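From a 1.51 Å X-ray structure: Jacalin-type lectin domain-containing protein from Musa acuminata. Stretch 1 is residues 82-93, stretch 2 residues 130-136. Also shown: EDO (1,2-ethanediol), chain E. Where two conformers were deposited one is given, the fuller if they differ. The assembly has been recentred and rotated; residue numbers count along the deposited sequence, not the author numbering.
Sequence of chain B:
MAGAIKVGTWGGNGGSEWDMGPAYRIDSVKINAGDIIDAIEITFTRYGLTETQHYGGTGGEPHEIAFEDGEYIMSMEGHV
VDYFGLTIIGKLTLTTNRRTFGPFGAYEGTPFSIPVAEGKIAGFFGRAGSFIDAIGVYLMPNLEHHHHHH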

# COMPACT_ATOMS: atom_id res chain seq x y z
N ASP B 82 16.60 4.34 9.56
CA ASP B 82 17.12 4.82 10.83
C ASP B 82 18.10 5.94 10.48
O ASP B 82 19.04 5.70 9.71
CB ASP B 82 17.82 3.70 11.62
CG ASP B 82 18.28 4.15 12.99
OD1 ASP B 82 19.35 4.78 13.08
OD2 ASP B 82 17.55 3.90 13.97
N TYR B 83 17.85 7.16 10.96
CA TYR B 83 18.71 8.31 10.68
C TYR B 83 19.08 8.92 12.03
O TYR B 83 18.25 9.59 12.64
CB TYR B 83 17.98 9.33 9.81
CG TYR B 83 18.85 10.46 9.32
CD1 TYR B 83 19.94 10.22 8.48
CD2 TYR B 83 18.55 11.79 9.64
CE1 TYR B 83 20.72 11.26 7.99
CE2 TYR B 83 19.34 12.84 9.16
CZ TYR B 83 20.42 12.57 8.34
OH TYR B 83 21.20 13.59 7.85
N PHE B 84 20.30 8.61 12.51
CA PHE B 84 20.75 9.05 13.84
C PHE B 84 19.75 8.66 14.95
O PHE B 84 19.44 9.46 15.83
CB PHE B 84 21.07 10.56 13.87
CG PHE B 84 22.22 10.98 12.99
CD1 PHE B 84 23.53 10.85 13.43
CD2 PHE B 84 21.99 11.49 11.72
CE1 PHE B 84 24.60 11.23 12.61
CE2 PHE B 84 23.06 11.87 10.90
CZ PHE B 84 24.36 11.75 11.36
N GLY B 85 19.20 7.45 14.88
CA GLY B 85 18.23 7.01 15.87
C GLY B 85 16.77 7.38 15.61
O GLY B 85 15.89 6.79 16.22
N LEU B 86 16.50 8.37 14.72
CA LEU B 86 15.12 8.70 14.32
C LEU B 86 14.68 7.67 13.29
O LEU B 86 15.52 7.17 12.55
CB LEU B 86 15.03 10.09 13.65
CG LEU B 86 15.38 11.32 14.48
CD1 LEU B 86 15.35 12.56 13.62
CD2 LEU B 86 14.44 11.49 15.65
N THR B 87 13.38 7.38 13.20
CA THR B 87 12.83 6.49 12.17
C THR B 87 12.04 7.41 11.24
O THR B 87 11.01 7.96 11.65
CB THR B 87 11.95 5.39 12.80
OG1 THR B 87 12.73 4.62 13.73
CG2 THR B 87 11.36 4.44 11.77
N ILE B 88 12.53 7.62 10.01
CA ILE B 88 11.93 8.58 9.08
C ILE B 88 11.93 8.01 7.64
O ILE B 88 12.38 6.89 7.41
CB ILE B 88 12.72 9.94 9.14
CG1 ILE B 88 14.17 9.77 8.65
CG2 ILE B 88 12.68 10.58 10.56
CD1 ILE B 88 14.93 11.10 8.46
N ILE B 89 11.46 8.82 6.67
CA ILE B 89 11.50 8.42 5.26
C ILE B 89 12.88 8.82 4.71
O ILE B 89 13.26 10.00 4.74
CB ILE B 89 10.33 9.07 4.46
CG1 ILE B 89 8.95 8.77 5.11
CG2 ILE B 89 10.37 8.64 2.97
CD1 ILE B 89 8.64 7.23 5.30
N GLY B 90 13.63 7.83 4.22
CA GLY B 90 14.98 8.05 3.72
C GLY B 90 15.09 8.13 2.22
O GLY B 90 16.05 8.71 1.70
N LYS B 91 14.11 7.52 1.49
CA LYS B 91 14.08 7.52 0.03
C LYS B 91 12.63 7.58 -0.40
O LYS B 91 11.77 7.00 0.26
CB LYS B 91 14.71 6.24 -0.55
CG LYS B 91 16.20 6.35 -0.72
CD LYS B 91 16.74 5.21 -1.59
CE LYS B 91 18.22 5.39 -1.72
NZ LYS B 91 18.82 4.36 -2.60
N LEU B 92 12.35 8.30 -1.51
CA LEU B 92 10.99 8.41 -2.00
C LEU B 92 10.98 8.61 -3.52
O LEU B 92 11.81 9.35 -4.06
CB LEU B 92 10.29 9.61 -1.31
CG LEU B 92 8.77 9.71 -1.48
CD1 LEU B 92 8.04 8.49 -0.86
CD2 LEU B 92 8.25 11.01 -0.83
N THR B 93 10.01 7.96 -4.18
CA THR B 93 9.77 8.07 -5.61
C THR B 93 8.27 8.18 -5.82
O THR B 93 7.49 7.51 -5.12
CB THR B 93 10.27 6.80 -6.35
OG1 THR B 93 11.67 6.59 -6.13
CG2 THR B 93 10.01 6.85 -7.87
N SER B 130 11.58 18.16 11.56
CA SER B 130 12.75 18.62 10.80
C SER B 130 12.71 17.95 9.41
O SER B 130 13.19 18.51 8.42
CB SER B 130 14.04 18.17 11.47
OG SER B 130 14.00 18.47 12.86
N PHE B 131 12.18 16.71 9.38
CA PHE B 131 12.13 15.90 8.16
C PHE B 131 10.76 15.29 7.95
O PHE B 131 9.84 15.56 8.73
CB PHE B 131 13.19 14.77 8.26
CG PHE B 131 14.51 15.19 8.85
CD1 PHE B 131 15.28 16.18 8.25
CD2 PHE B 131 14.98 14.61 10.02
CE1 PHE B 131 16.48 16.60 8.82
CE2 PHE B 131 16.20 15.02 10.58
CZ PHE B 131 16.93 16.03 9.99
N ILE B 132 10.63 14.42 6.92
CA ILE B 132 9.38 13.69 6.73
C ILE B 132 9.48 12.39 7.52
O ILE B 132 10.15 11.45 7.09
CB ILE B 132 9.05 13.45 5.23
CG1 ILE B 132 8.88 14.79 4.47
CG2 ILE B 132 7.79 12.56 5.07
CD1 ILE B 132 7.73 15.76 5.04
N ASP B 133 8.84 12.34 8.70
CA ASP B 133 8.85 11.16 9.56
C ASP B 133 8.04 10.03 8.95
O ASP B 133 8.41 8.86 9.09
CB ASP B 133 8.24 11.49 10.93
CG ASP B 133 9.06 12.51 11.69
OD1 ASP B 133 8.98 13.72 11.35
OD2 ASP B 133 9.80 12.10 12.61
N ALA B 134 6.89 10.37 8.35
CA ALA B 134 5.96 9.36 7.82
C ALA B 134 5.13 9.93 6.70
O ALA B 134 4.91 11.15 6.63
CB ALA B 134 5.05 8.86 8.94
N ILE B 135 4.65 9.04 5.83
CA ILE B 135 3.86 9.48 4.68
C ILE B 135 2.77 8.46 4.36
O ILE B 135 2.91 7.27 4.65
CB ILE B 135 4.80 9.78 3.48
CG1 ILE B 135 4.08 10.61 2.37
CG2 ILE B 135 5.48 8.50 2.93
CD1 ILE B 135 5.07 11.34 1.36
N GLY B 136 1.70 8.95 3.77
CA GLY B 136 0.56 8.16 3.32
C GLY B 136 -0.10 8.87 2.17
O GLY B 136 0.20 10.03 1.88
C1 EDO E . 12.14 14.58 12.53
O1 EDO E . 11.19 15.23 11.68
C2 EDO E . 11.82 14.78 14.03
O2 EDO E . 10.63 14.12 14.39
O HOH W 1 9.75 9.55 13.43

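The apolar centre of the contact is built around Ile-89, whose CA-to-CB bond points toward the second stretch. Its CG1 lies 4.0 Å from CG2 of Ile-132 and 4.1 Å from CG2 of Ile-135, so one methylene touches two branched side chains. Ile-135 also points toward the first strand and extends the apolar packing to Leu-92, with Leu-92 CD2 3.9 Å from Ile-135 CD1. Between them, Gly-90 and Lys-91 make no contact with the second stretch, so the inward-pointing Ile-89 and Leu-92 do not follow a simple alternation.

The strand axes cross at 68°, and a single direct hydrogen bond joins the two stretches: Ile-89 N donates to Ile-132 O at 3.0 Å, nearly straight at 169°. Beside it, CA of Ile-88 and CA of Asp-133, the nearest CA pair across the stretches, are 4.0 Å apart, and Ile-88 CA makes a CA-H...O contact of 3.5 Å with Asp-133 O.

Further out, Phe-131 gathers three side chains of the first stretch. Ile-88 CD1 approaches its CD2 to 3.8 Å, while Leu-86 CD1 sits at the ring edge, 4.0 Å from Phe-131 CE2. Tyr-83 directs its edge toward the Phe-131 face, the planes being 85° apart. The type I' turn from Tyr-83 to Leu-86 brings both of these residues to the same ring; Asp-82 OD1, from just before the turn, accepts a hydrogen bond from Gly-85 N (3.2 Å).

At the polar edge, the CA-to-CB bond of Asp-133 points away from the first strand, yet its carboxylate remains linked to it through water 1, which donates to Thr-87 O and to Asp-133 OD2, each at 2.7 Å. A 1,2-ethanediol, probably from the crystallisation liquor, binds beside Phe-131 and Asp-133: its O1 accepts from Phe-131 N (2.9 Å) and donates to Asp-133 OD1 (2.7 Å), and its O2 donates to Asp-133 OD2 (2.8 Å).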